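PDB 3O5V: X-PRO dipeptidase from Streptococcus pyogenes M1 GAS, which probably hydrolyses Xaa-Pro dipeptides as a manganese-dependent peptidase of the M24B family, of which this chain is the N-terminal creatinase/prolidase domain. Local coordinates for residues His111-Gln114 with Gln120-Asn123; Leu10-Lys15 with Thr97-Phe102; Ala52-Val57 with Ala88-Thr93; Tyr30-Phe35 with Ile69-Phe74. One frame throughout, in Å; residues are numbered along the deposited sequence. Where two conformers were deposited one is given.

Contact 1: residues His111-Gln114 with Gln120-Asn123; sequences HGLQ and QFNN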
loop_
_atom_site.group_PDB
_atom_site.type_symbol
_atom_site.label_atom_id
_atom_site.label_comp_id
_atom_site.label_asym_id
_atom_site.label_seq_id
_atom_site.Cartn_x
_atom_site.Cartn_y
_atom_site.Cartn_z
ATOM N N HIS A 111 -10.129 1.164 9.470
ATOM C CA HIS A 111 -11.307 0.293 9.514
ATOM C C HIS A 111 -11.689 -0.282 8.140
ATOM O O HIS A 111 -12.034 -1.459 8.029
ATOM C CB HIS A 111 -12.485 1.023 10.168
ATOM C CG HIS A 111 -12.325 1.219 11.644
ATOM N ND1 HIS A 111 -13.069 2.135 12.357
ATOM C CD2 HIS A 111 -11.501 0.623 12.543
ATOM C CE1 HIS A 111 -12.724 2.082 13.632
ATOM N NE2 HIS A 111 -11.769 1.180 13.772
ATOM N N GLY A 112 -11.600 0.539 7.095
ATOM C CA GLY A 112 -11.763 0.064 5.721
ATOM C C GLY A 112 -10.850 -1.114 5.408
ATOM O O GLY A 112 -11.301 -2.142 4.889
ATOM N N LEU A 113 -9.566 -0.980 5.739
ATOM C CA LEU A 113 -8.599 -2.026 5.439
ATOM C C LEU A 113 -8.890 -3.298 6.225
ATOM O O LEU A 113 -8.650 -4.403 5.731
ATOM C CB LEU A 113 -7.175 -1.557 5.724
ATOM C CG LEU A 113 -6.588 -0.542 4.731
ATOM C CD1 LEU A 113 -5.289 -0.049 5.299
ATOM C CD2 LEU A 113 -6.350 -1.134 3.339
ATOM N N GLN A 114 -9.409 -3.125 7.440
ATOM C CA GLN A 114 -9.805 -4.243 8.303
ATOM C C GLN A 114 -11.049 -5.005 7.824
ATOM O O GLN A 114 -11.293 -6.126 8.285
ATOM C CB GLN A 114 -9.975 -3.784 9.762
ATOM C CG GLN A 114 -8.645 -3.530 10.488
ATOM C CD GLN A 114 -8.816 -3.194 11.970
ATOM O OE1 GLN A 114 -9.673 -2.405 12.349
ATOM N NE2 GLN A 114 -7.975 -3.784 12.807
ATOM N N GLN A 120 -3.309 -9.060 12.024
ATOM C CA GLN A 120 -2.885 -8.109 13.042
ATOM C C GLN A 120 -2.103 -6.954 12.427
ATOM O O GLN A 120 -1.120 -7.185 11.721
ATOM C CB GLN A 120 -1.974 -8.821 14.045
ATOM C CG GLN A 120 -1.948 -8.190 15.405
ATOM C CD GLN A 120 -3.289 -8.333 16.108
ATOM O OE1 GLN A 120 -3.735 -7.423 16.800
ATOM N NE2 GLN A 120 -3.950 -9.481 15.912
ATOM N N PHE A 121 -2.508 -5.722 12.735
ATOM C CA PHE A 121 -1.817 -4.527 12.241
ATOM C C PHE A 121 -0.791 -3.993 13.231
ATOM O O PHE A 121 -1.077 -3.871 14.434
ATOM C CB PHE A 121 -2.817 -3.421 11.889
ATOM C CG PHE A 121 -3.521 -3.632 10.580
ATOM C CD1 PHE A 121 -3.278 -2.786 9.501
ATOM C CD2 PHE A 121 -4.436 -4.670 10.426
ATOM C CE1 PHE A 121 -3.935 -2.973 8.287
ATOM C CE2 PHE A 121 -5.094 -4.870 9.213
ATOM C CZ PHE A 121 -4.834 -4.019 8.140
ATOM N N ASN A 122 0.392 -3.680 12.703
ATOM C CA ASN A 122 1.507 -3.119 13.471
ATOM C C ASN A 122 1.965 -1.801 12.852
ATOM O O ASN A 122 1.751 -1.567 11.661
ATOM C CB ASN A 122 2.690 -4.093 13.506
ATOM C CG ASN A 122 2.396 -5.355 14.301
ATOM O OD1 ASN A 122 3.044 -6.388 14.106
ATOM N ND2 ASN A 122 1.425 -5.277 15.207
ATOM N N ASN A 123 2.601 -0.949 13.657
ATOM C CA ASN A 123 3.052 0.380 13.220
ATOM C C ASN A 123 4.356 0.378 12.397
ATOM O O ASN A 123 5.394 -0.078 12.867
ATOM C CB ASN A 123 3.200 1.302 14.443
ATOM C CG ASN A 123 3.361 2.775 14.076
ATOM O OD1 ASN A 123 3.676 3.602 14.939
ATOM N ND2 ASN A 123 3.138 3.115 12.823
#
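Phe121 reaches from its strand to helix 107-114 and places the far end of its ring against two consecutive residues, Leu113 and Gln114. The close part of the contact lies here and is carried entirely by carbon. CZ of Phe121 lies 4.2 Å from CB of Leu113, and the neighbouring ring atom CE2 lies 4.0 Å from CG of Gln114. Both methylene carbons approach the ring obliquely, so neither is a stacking partner. The ring spans most of the gap between the backbones, since the nearest CA atoms, those of Gln114 and Phe121, are still 8.9 Å apart. With CG of Phe121 anti to the carbonyl carbon (chi1 -77°), the ring points across this gap. Leu113 and Phe121 are both buried.

The Gln114 side belongs to the looser, outer part. Its chain, extended beyond CG, runs antiparallel to the phenylalanine side chain. The amide plane stands at 87° to the ring plane, which rules out parallel amide-aromatic stacking, and the residue as a whole is exposed to solvent. No hydrogen bond joins the segments, and only 126 Å² is buried between them.

Phe121 also meets Phe110 of the same helix edge-to-face and packs on Ile98 and Ala100 of the adjacent parallel strand. Strand 97-100, helix 107-114 and the parallel strand 120-123 make a beta-alpha-beta unit, and Phe121 lies between its helix and its sheet.

Contact 2: residues Leu10-Lys15 with Thr97-Phe102; sequences LYLDQK and TIYAEF
Tyr99 OH is hydrogen-bonded to a water that also bonds Lys15 O, and the lysine methylenes pack beside the hydroxyl. The water lies 3.0 Å from Tyr99 OH and donates to the backbone O of Lys15 at 3.1 Å, bridging the strand residue to Lys15, where helix 3-14 gives out, without any direct hydrogen bond between the segments. The aliphatic part of Lys15 curls past the same oxygen: its CE approaches Tyr99 OH to 3.4 Å and its CB to 3.6 Å. Bends at chi2 and chi3 produce this curl, while the end of the lysine leads away from the strand.

Tyr11 supplies the second element, a T-shaped stack. Its edge is directed at one face of the Tyr99 ring, with centroids 5.6 Å apart and planes at 72°. CG anti to the backbone N (chi1 -179°) sends the Tyr11 ring along the helix side to that face. These side chains pack helix 3-14 against one face of the sheet at strand 97-100, an inner strand running parallel to its neighbours 19-22 and 120-123, as part of the alpha/beta architecture of the creatinase/prolidase N-terminal domain.

Lys15 CG lies 3.7 Å above the Tyr11 ring plane, toward the rim, so the lysine methylenes fill the angle between the two tyrosines. On the side of the Tyr99 plane where Tyr11 lies, Leu12 CD2 comes obliquely to within 4.1 Å of Tyr99 CD2. Leu12 also packs on Ala20 of strand 19-22, and Tyr99 further touches Ala17, Asn122 and Leu124.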
loop_
_atom_site.group_PDB
_atom_site.type_symbol
_atom_site.label_atom_id
_atom_site.label_comp_id
_atom_site.label_asym_id
_atom_site.label_seq_id
_atom_site.Cartn_x
_atom_site.Cartn_y
_atom_site.Cartn_z
ATOM N N LEU A 10 12.872 -7.269 3.197
ATOM C CA LEU A 10 13.774 -7.841 4.202
ATOM C C LEU A 10 13.229 -7.555 5.604
ATOM O O LEU A 10 13.168 -8.452 6.461
ATOM C CB LEU A 10 15.177 -7.251 4.055
ATOM C CG LEU A 10 16.402 -8.114 4.401
ATOM C CD1 LEU A 10 17.607 -7.238 4.739
ATOM C CD2 LEU A 10 16.154 -9.171 5.467
ATOM N N TYR A 11 12.837 -6.304 5.826
ATOM C CA TYR A 11 12.278 -5.876 7.117
ATOM C C TYR A 11 11.090 -6.727 7.542
ATOM O O TYR A 11 11.046 -7.219 8.680
ATOM C CB TYR A 11 11.863 -4.407 7.054
ATOM C CG TYR A 11 11.295 -3.884 8.359
ATOM C CD1 TYR A 11 12.113 -3.694 9.475
ATOM C CD2 TYR A 11 9.938 -3.582 8.474
ATOM C CE1 TYR A 11 11.599 -3.194 10.669
ATOM C CE2 TYR A 11 9.413 -3.087 9.665
ATOM C CZ TYR A 11 10.247 -2.906 10.757
ATOM O OH TYR A 11 9.730 -2.424 11.935
ATOM N N LEU A 12 10.128 -6.897 6.633
ATOM C CA LEU A 12 8.978 -7.766 6.856
ATOM C C LEU A 12 9.391 -9.195 7.226
ATOM O O LEU A 12 8.842 -9.779 8.165
ATOM C CB LEU A 12 8.072 -7.773 5.618
ATOM C CG LEU A 12 7.408 -6.434 5.264
ATOM C CD1 LEU A 12 6.744 -6.533 3.894
ATOM C CD2 LEU A 12 6.395 -6.010 6.340
ATOM N N ASP A 13 10.366 -9.747 6.503
ATOM C CA ASP A 13 10.854 -11.094 6.794
ATOM C C ASP A 13 11.502 -11.178 8.168
ATOM O O ASP A 13 11.253 -12.134 8.899
ATOM C CB ASP A 13 11.807 -11.586 5.706
ATOM C CG ASP A 13 11.076 -12.051 4.448
ATOM O OD1 ASP A 13 9.836 -12.236 4.473
ATOM O OD2 ASP A 13 11.755 -12.236 3.415
ATOM N N GLN A 14 12.313 -10.179 8.517
ATOM C CA GLN A 14 12.896 -10.062 9.857
ATOM C C GLN A 14 11.855 -9.926 10.985
ATOM O O GLN A 14 12.109 -10.377 12.116
ATOM C CB GLN A 14 13.867 -8.890 9.905
ATOM C CG GLN A 14 15.171 -9.154 9.150
ATOM C CD GLN A 14 16.010 -7.909 8.917
ATOM O OE1 GLN A 14 15.519 -6.780 8.967
ATOM N NE2 GLN A 14 17.284 -8.115 8.639
ATOM N N LYS A 15 10.702 -9.315 10.684
ATOM C CA LYS A 15 9.612 -9.149 11.665
ATOM C C LYS A 15 8.572 -10.259 11.589
ATOM O O LYS A 15 7.571 -10.238 12.330
ATOM C CB LYS A 15 8.921 -7.782 11.508
ATOM C CG LYS A 15 9.861 -6.578 11.538
ATOM C CD LYS A 15 10.691 -6.515 12.827
ATOM C CE LYS A 15 10.005 -5.701 13.903
ATOM N NZ LYS A 15 10.893 -5.527 15.094
ATOM N N THR A 97 0.178 -10.950 9.763
ATOM C CA THR A 97 0.779 -9.791 10.392
ATOM C C THR A 97 0.993 -8.737 9.314
ATOM O O THR A 97 1.614 -9.020 8.290
ATOM C CB THR A 97 2.129 -10.140 11.047
ATOM O OG1 THR A 97 1.971 -11.275 11.916
ATOM C CG2 THR A 97 2.634 -8.972 11.850
ATOM N N ILE A 98 0.447 -7.545 9.555
ATOM C CA ILE A 98 0.490 -6.428 8.606
ATOM C C ILE A 98 1.137 -5.203 9.253
ATOM O O ILE A 98 0.904 -4.908 10.428
ATOM C CB ILE A 98 -0.925 -6.096 8.073
ATOM C CG1 ILE A 98 -1.519 -7.321 7.382
ATOM C CG2 ILE A 98 -0.919 -4.903 7.106
ATOM C CD1 ILE A 98 -2.996 -7.213 7.157
ATOM N N TYR A 99 1.983 -4.513 8.496
ATOM C CA TYR A 99 2.493 -3.220 8.917
ATOM C C TYR A 99 1.817 -2.073 8.157
ATOM O O TYR A 99 1.615 -2.174 6.950
ATOM C CB TYR A 99 4.005 -3.178 8.736
ATOM C CG TYR A 99 4.736 -3.794 9.906
ATOM C CD1 TYR A 99 5.337 -2.985 10.870
ATOM C CD2 TYR A 99 4.808 -5.179 10.062
ATOM C CE1 TYR A 99 6.002 -3.534 11.955
ATOM C CE2 TYR A 99 5.474 -5.746 11.158
ATOM C CZ TYR A 99 6.064 -4.914 12.093
ATOM O OH TYR A 99 6.720 -5.453 13.175
ATOM N N ALA A 100 1.458 -0.997 8.864
ATOM C CA ALA A 100 0.888 0.198 8.222
ATOM C C ALA A 100 1.360 1.482 8.912
ATOM O O ALA A 100 1.878 1.428 10.024
ATOM C CB ALA A 100 -0.657 0.121 8.181
ATOM N N GLU A 101 1.205 2.625 8.244
ATOM C CA GLU A 101 1.733 3.901 8.744
ATOM C C GLU A 101 0.719 4.573 9.657
ATOM O O GLU A 101 -0.117 5.370 9.197
ATOM C CB GLU A 101 2.074 4.859 7.590
ATOM C CG GLU A 101 3.105 4.333 6.635
ATOM C CD GLU A 101 3.430 5.343 5.556
ATOM O OE1 GLU A 101 2.749 5.340 4.504
ATOM O OE2 GLU A 101 4.361 6.148 5.769
ATOM N N PHE A 102 0.819 4.271 10.952
ATOM C CA PHE A 102 -0.155 4.755 11.942
ATOM C C PHE A 102 -0.136 6.285 12.093
ATOM O O PHE A 102 -1.140 6.869 12.524
ATOM C CB PHE A 102 0.073 4.087 13.307
ATOM C CG PHE A 102 -0.410 2.646 13.410
ATOM C CD1 PHE A 102 -0.915 1.944 12.309
ATOM C CD2 PHE A 102 -0.332 1.982 14.644
ATOM C CE1 PHE A 102 -1.352 0.614 12.441
ATOM C CE2 PHE A 102 -0.755 0.663 14.788
ATOM C CZ PHE A 102 -1.267 -0.026 13.683
HETATM O O HOH W 1 5.859 -8.276 13.933
#

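Contact 3: residues Ala52-Val57 with Ala88-Thr93; sequences APVLFV and AVLPNT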
loop_
_atom_site.group_PDB
_atom_site.type_symbol
_atom_site.label_atom_id
_atom_site.label_comp_id
_atom_site.label_asym_id
_atom_site.label_seq_id
_atom_site.Cartn_x
_atom_site.Cartn_y
_atom_site.Cartn_z
ATOM N N ALA A 52 4.789 -9.569 -6.041
ATOM C CA ALA A 52 5.010 -8.237 -6.616
ATOM C C ALA A 52 4.279 -7.195 -5.765
ATOM O O ALA A 52 3.208 -7.478 -5.232
ATOM C CB ALA A 52 4.504 -8.172 -8.048
ATOM N N PRO A 53 4.857 -5.995 -5.629
ATOM C CA PRO A 53 4.091 -4.950 -4.952
ATOM C C PRO A 53 2.950 -4.463 -5.853
ATOM O O PRO A 53 2.970 -4.713 -7.074
ATOM C CB PRO A 53 5.129 -3.853 -4.728
ATOM C CG PRO A 53 6.099 -4.029 -5.884
ATOM C CD PRO A 53 6.152 -5.503 -6.152
ATOM N N VAL A 54 1.947 -3.831 -5.256
ATOM C CA VAL A 54 0.786 -3.348 -6.000
ATOM C C VAL A 54 0.454 -1.922 -5.587
ATOM O O VAL A 54 0.240 -1.644 -4.393
ATOM C CB VAL A 54 -0.461 -4.233 -5.773
ATOM C CG1 VAL A 54 -1.656 -3.696 -6.580
ATOM C CG2 VAL A 54 -0.176 -5.680 -6.158
ATOM N N LEU A 55 0.392 -1.022 -6.572
ATOM C CA LEU A 55 -0.069 0.331 -6.306
ATOM C C LEU A 55 -1.559 0.440 -6.613
ATOM O O LEU A 55 -2.001 0.064 -7.705
ATOM C CB LEU A 55 0.717 1.379 -7.112
ATOM C CG LEU A 55 0.312 2.828 -6.778
ATOM C CD1 LEU A 55 0.746 3.228 -5.374
ATOM C CD2 LEU A 55 0.878 3.791 -7.800
ATOM N N PHE A 56 -2.311 0.962 -5.649
ATOM C CA PHE A 56 -3.761 1.189 -5.793
ATOM C C PHE A 56 -4.057 2.689 -5.773
ATOM O O PHE A 56 -3.717 3.371 -4.798
ATOM C CB PHE A 56 -4.525 0.487 -4.648
ATOM C CG PHE A 56 -6.025 0.613 -4.764
ATOM C CD1 PHE A 56 -6.733 -0.195 -5.649
ATOM C CD2 PHE A 56 -6.726 1.545 -3.996
ATOM C CE1 PHE A 56 -8.139 -0.068 -5.795
ATOM C CE2 PHE A 56 -8.126 1.671 -4.116
ATOM C CZ PHE A 56 -8.827 0.861 -5.027
ATOM N N VAL A 57 -4.685 3.202 -6.839
ATOM C CA VAL A 57 -4.913 4.641 -7.008
ATOM C C VAL A 57 -6.316 4.957 -7.565
ATOM O O VAL A 57 -6.975 4.080 -8.112
ATOM C CB VAL A 57 -3.839 5.279 -7.979
ATOM C CG1 VAL A 57 -2.453 5.300 -7.328
ATOM C CG2 VAL A 57 -3.784 4.532 -9.329
ATOM N N ALA A 88 -10.906 -7.254 -4.920
ATOM C CA ALA A 88 -11.009 -7.859 -6.253
ATOM C C ALA A 88 -9.669 -7.937 -6.992
ATOM O O ALA A 88 -9.419 -8.916 -7.711
ATOM C CB ALA A 88 -12.050 -7.116 -7.106
ATOM N N VAL A 89 -8.797 -6.937 -6.804
ATOM C CA VAL A 89 -7.559 -6.837 -7.608
ATOM C C VAL A 89 -6.285 -7.431 -6.982
ATOM O O VAL A 89 -5.355 -7.795 -7.707
ATOM C CB VAL A 89 -7.257 -5.378 -8.090
ATOM C CG1 VAL A 89 -8.449 -4.799 -8.828
ATOM C CG2 VAL A 89 -6.819 -4.463 -6.920
ATOM N N LEU A 90 -6.232 -7.503 -5.656
ATOM C CA LEU A 90 -5.033 -7.980 -4.963
ATOM C C LEU A 90 -4.898 -9.508 -5.072
ATOM O O LEU A 90 -5.910 -10.210 -5.100
ATOM C CB LEU A 90 -5.059 -7.574 -3.494
ATOM C CG LEU A 90 -4.789 -6.116 -3.103
ATOM C CD1 LEU A 90 -4.627 -6.052 -1.619
ATOM C CD2 LEU A 90 -3.535 -5.584 -3.746
ATOM N N PRO A 91 -3.651 -10.020 -5.121
ATOM C CA PRO A 91 -3.461 -11.482 -5.244
ATOM C C PRO A 91 -3.838 -12.254 -3.981
ATOM O O PRO A 91 -4.177 -13.436 -4.057
ATOM C CB PRO A 91 -1.958 -11.625 -5.513
ATOM C CG PRO A 91 -1.340 -10.331 -4.985
ATOM C CD PRO A 91 -2.375 -9.274 -5.212
ATOM N N ASN A 92 -3.791 -11.584 -2.833
ATOM C CA ASN A 92 -3.851 -12.246 -1.539
ATOM C C ASN A 92 -4.234 -11.257 -0.439
ATOM O O ASN A 92 -3.690 -10.159 -0.388
ATOM C CB ASN A 92 -2.472 -12.855 -1.230
ATOM C CG ASN A 92 -2.459 -13.674 0.033
ATOM O OD1 ASN A 92 -2.508 -14.905 -0.012
ATOM N ND2 ASN A 92 -2.377 -13.010 1.170
ATOM N N THR A 93 -5.159 -11.642 0.438
ATOM C CA THR A 93 -5.498 -10.807 1.600
ATOM C C THR A 93 -5.349 -11.571 2.926
ATOM O O THR A 93 -5.897 -11.172 3.953
ATOM C CB THR A 93 -6.915 -10.184 1.470
ATOM O OG1 THR A 93 -7.884 -11.229 1.388
ATOM C CG2 THR A 93 -7.023 -9.310 0.220
#
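Val54 and Leu90 meet as branched side chains that cross obliquely, with a single methyl of the leucine set against the whole fork of the valine. Leu90 CD2 lies 3.9 Å from both CB and CG1 of Val54 and 4.1 Å from its CG2. The leucine gets there by its end: its CB does not point at the strand, and CG anti to the carbonyl carbon (chi1 -74°) swings the terminal methyls over. The valine, by contrast, points directly at its partner.

Leu90 thus sits across the fork, and Val54 CG2 additionally meets the ring of Pro91, whose CD is 4.3 Å away. Farther along the strand, Phe56 also points to this side, and its CD1 comes to 4.5 Å from Val89 CG2. That approach is oblique to the ring and marks the looser end of the contact; the ring of Phe56 lies nearly parallel to that of Tyr76, at about 10°. All contacts across the segments are apolar, and no hydrogen bond joins them.

Val54 and Phe56 point to this side while the intervening Leu55 points away, the alternation expected of a strand. The layer covering them is the C-terminal end of helix 82-89 and the turn after it, where Leu90 is the first residue to leave helical geometry. Alternate strand residues facing the end of a helix and the loop after it fit the alpha/beta layering of the creatinase/prolidase N-terminal domain.

Contact 4: residues Tyr30-Phe35 with Ile69-Phe74; sequences YLTGFF and ISFPVF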
loop_
_atom_site.group_PDB
_atom_site.type_symbol
_atom_site.label_atom_id
_atom_site.label_comp_id
_atom_site.label_asym_id
_atom_site.label_seq_id
_atom_site.Cartn_x
_atom_site.Cartn_y
_atom_site.Cartn_z
ATOM N N TYR A 30 8.758 8.654 -1.861
ATOM C CA TYR A 30 10.086 8.236 -1.401
ATOM C C TYR A 30 10.431 6.851 -1.951
ATOM O O TYR A 30 11.531 6.630 -2.476
ATOM C CB TYR A 30 10.131 8.235 0.124
ATOM C CG TYR A 30 11.521 8.065 0.717
ATOM C CD1 TYR A 30 12.158 9.135 1.346
ATOM C CD2 TYR A 30 12.177 6.835 0.676
ATOM C CE1 TYR A 30 13.434 8.979 1.918
ATOM C CE2 TYR A 30 13.461 6.670 1.227
ATOM C CZ TYR A 30 14.078 7.747 1.839
ATOM O OH TYR A 30 15.339 7.592 2.398
ATOM N N LEU A 31 9.464 5.937 -1.884
ATOM C CA LEU A 31 9.661 4.555 -2.309
ATOM C C LEU A 31 9.613 4.323 -3.803
ATOM O O LEU A 31 10.337 3.457 -4.284
ATOM C CB LEU A 31 8.665 3.607 -1.626
ATOM C CG LEU A 31 8.820 3.515 -0.108
ATOM C CD1 LEU A 31 7.658 2.698 0.514
ATOM C CD2 LEU A 31 10.199 2.977 0.270
ATOM N N THR A 32 8.797 5.089 -4.534
ATOM C CA THR A 32 8.507 4.761 -5.942
ATOM C C THR A 32 8.773 5.879 -6.953
ATOM O O THR A 32 8.789 5.612 -8.162
ATOM C CB THR A 32 7.023 4.361 -6.130
ATOM O OG1 THR A 32 6.191 5.524 -5.987
ATOM C CG2 THR A 32 6.601 3.289 -5.120
ATOM N N GLY A 33 8.905 7.113 -6.480
ATOM C CA GLY A 33 9.082 8.269 -7.360
ATOM C C GLY A 33 7.797 8.782 -8.003
ATOM O O GLY A 33 7.839 9.694 -8.841
ATOM N N PHE A 34 6.660 8.205 -7.612
ATOM C CA PHE A 34 5.332 8.708 -8.018
ATOM C C PHE A 34 4.729 9.544 -6.882
ATOM O O PHE A 34 4.580 9.049 -5.767
ATOM C CB PHE A 34 4.400 7.529 -8.346
ATOM C CG PHE A 34 2.944 7.904 -8.487
ATOM C CD1 PHE A 34 2.511 8.677 -9.561
ATOM C CD2 PHE A 34 2.011 7.475 -7.548
ATOM C CE1 PHE A 34 1.161 9.017 -9.709
ATOM C CE2 PHE A 34 0.659 7.817 -7.684
ATOM C CZ PHE A 34 0.238 8.593 -8.764
ATOM N N PHE A 35 4.373 10.790 -7.170
ATOM C CA PHE A 35 3.740 11.631 -6.154
ATOM C C PHE A 35 2.277 11.899 -6.494
ATOM O O PHE A 35 1.959 12.311 -7.604
ATOM C CB PHE A 35 4.504 12.948 -5.970
ATOM C CG PHE A 35 3.927 13.831 -4.903
ATOM C CD1 PHE A 35 4.031 13.479 -3.559
ATOM C CD2 PHE A 35 3.242 14.991 -5.249
ATOM C CE1 PHE A 35 3.484 14.287 -2.561
ATOM C CE2 PHE A 35 2.684 15.810 -4.268
ATOM C CZ PHE A 35 2.807 15.458 -2.916
ATOM N N ILE A 69 6.055 3.759 -12.732
ATOM C CA ILE A 69 5.954 2.487 -12.005
ATOM C C ILE A 69 5.802 1.331 -12.996
ATOM O O ILE A 69 4.878 1.364 -13.816
ATOM C CB ILE A 69 4.695 2.483 -11.081
ATOM C CG1 ILE A 69 4.708 3.671 -10.113
ATOM C CG2 ILE A 69 4.572 1.172 -10.319
ATOM C CD1 ILE A 69 6.017 3.851 -9.406
ATOM N N SER A 70 6.666 0.313 -12.897
ATOM C CA SER A 70 6.595 -0.867 -13.778
ATOM C C SER A 70 5.870 -2.066 -13.152
ATOM O O SER A 70 5.455 -2.989 -13.866
ATOM C CB SER A 70 7.988 -1.283 -14.276
ATOM O OG SER A 70 8.796 -1.781 -13.224
ATOM N N PHE A 71 5.727 -2.062 -11.823
ATOM C CA PHE A 71 4.952 -3.113 -11.151
ATOM C C PHE A 71 3.433 -2.837 -11.239
ATOM O O PHE A 71 3.034 -1.772 -11.715
ATOM C CB PHE A 71 5.418 -3.345 -9.707
ATOM C CG PHE A 71 5.341 -2.135 -8.800
ATOM C CD1 PHE A 71 4.144 -1.768 -8.197
ATOM C CD2 PHE A 71 6.509 -1.422 -8.476
ATOM C CE1 PHE A 71 4.089 -0.676 -7.312
ATOM C CE2 PHE A 71 6.469 -0.336 -7.596
ATOM C CZ PHE A 71 5.255 0.039 -7.014
ATOM N N PRO A 72 2.586 -3.799 -10.800
ATOM C CA PRO A 72 1.142 -3.635 -11.028
ATOM C C PRO A 72 0.525 -2.356 -10.427
ATOM O O PRO A 72 0.773 -2.009 -9.257
ATOM C CB PRO A 72 0.537 -4.876 -10.371
ATOM C CG PRO A 72 1.611 -5.905 -10.454
ATOM C CD PRO A 72 2.923 -5.163 -10.344
ATOM N N VAL A 73 -0.268 -1.669 -11.248
ATOM C CA VAL A 73 -1.016 -0.485 -10.831
ATOM C C VAL A 73 -2.471 -0.753 -11.168
ATOM O O VAL A 73 -2.775 -1.136 -12.299
ATOM C CB VAL A 73 -0.513 0.779 -11.574
ATOM C CG1 VAL A 73 -1.370 2.018 -11.228
ATOM C CG2 VAL A 73 0.946 1.059 -11.199
ATOM N N PHE A 74 -3.358 -0.584 -10.187
ATOM C CA PHE A 74 -4.797 -0.707 -10.410
ATOM C C PHE A 74 -5.505 0.570 -9.998
ATOM O O PHE A 74 -5.181 1.163 -8.957
ATOM C CB PHE A 74 -5.384 -1.864 -9.595
ATOM C CG PHE A 74 -4.852 -3.225 -9.988
ATOM C CD1 PHE A 74 -5.308 -3.859 -11.147
ATOM C CD2 PHE A 74 -3.904 -3.861 -9.202
ATOM C CE1 PHE A 74 -4.815 -5.120 -11.511
ATOM C CE2 PHE A 74 -3.394 -5.117 -9.548
ATOM C CZ PHE A 74 -3.852 -5.753 -10.706
#
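Thr32 closes an ST turn with the hydroxyl of the very side chain that packs against Ile69 and Phe71. Its OG1 accepts from the backbone N of Phe34 at 3.2 Å, with a fairly straight N-H...O angle of 162°, and is also hydrogen-bonded to Ile28 O one helical turn earlier. The chi1 of 71° sets OG1 between the backbone N and the carbonyl carbon, within range of both partners, and turns the methyl toward Phe71.

CG2 of Thr32 lies at the edge of the Phe71 ring, near its plane, 4.0 Å from CZ. Helix 25-32 ends here, and Gly33 turns the chain with a positive phi of 79°. The contact thus joins a helix C-terminus to the connection between helix 62-68 and edge strand 73-76 of the mixed sheet.

Ile69 was modelled in two conformers. In the one described, CD1 packs against the turn, 4.2 Å from Phe34 CB, while CG2 lies over the face of the Phe71 ring; a shorter approach of CD1 to Thr32 CB is doubtful. Phe34 and Phe71 both pack on Leu55 of strand 54-58, and Phe71 also touches Leu5 of helix 3-14.

Overall arrangement
All four contacts pack onto one six-stranded mixed sheet. Leu55 points away from contact 3 and touches Phe34 and Phe71 of contact 4; Ile98 points away from helix 3-14 and touches Phe121 of contact 1. Phe117 touches both Leu90 and Ile98, and Phe71 touches Leu5 of helix 3-14, which places contacts 1 and 3 on one face, contacts 2 and 4 on the other. Contacts 1 and 3 are largely buried and made through carbon alone, though contact 1 includes the aliphatic part of an exposed glutamine. Contacts 2 and 4 are partly buried, with a water bridging the segments in contact 2 and an ST turn within residues 30-35 in contact 4.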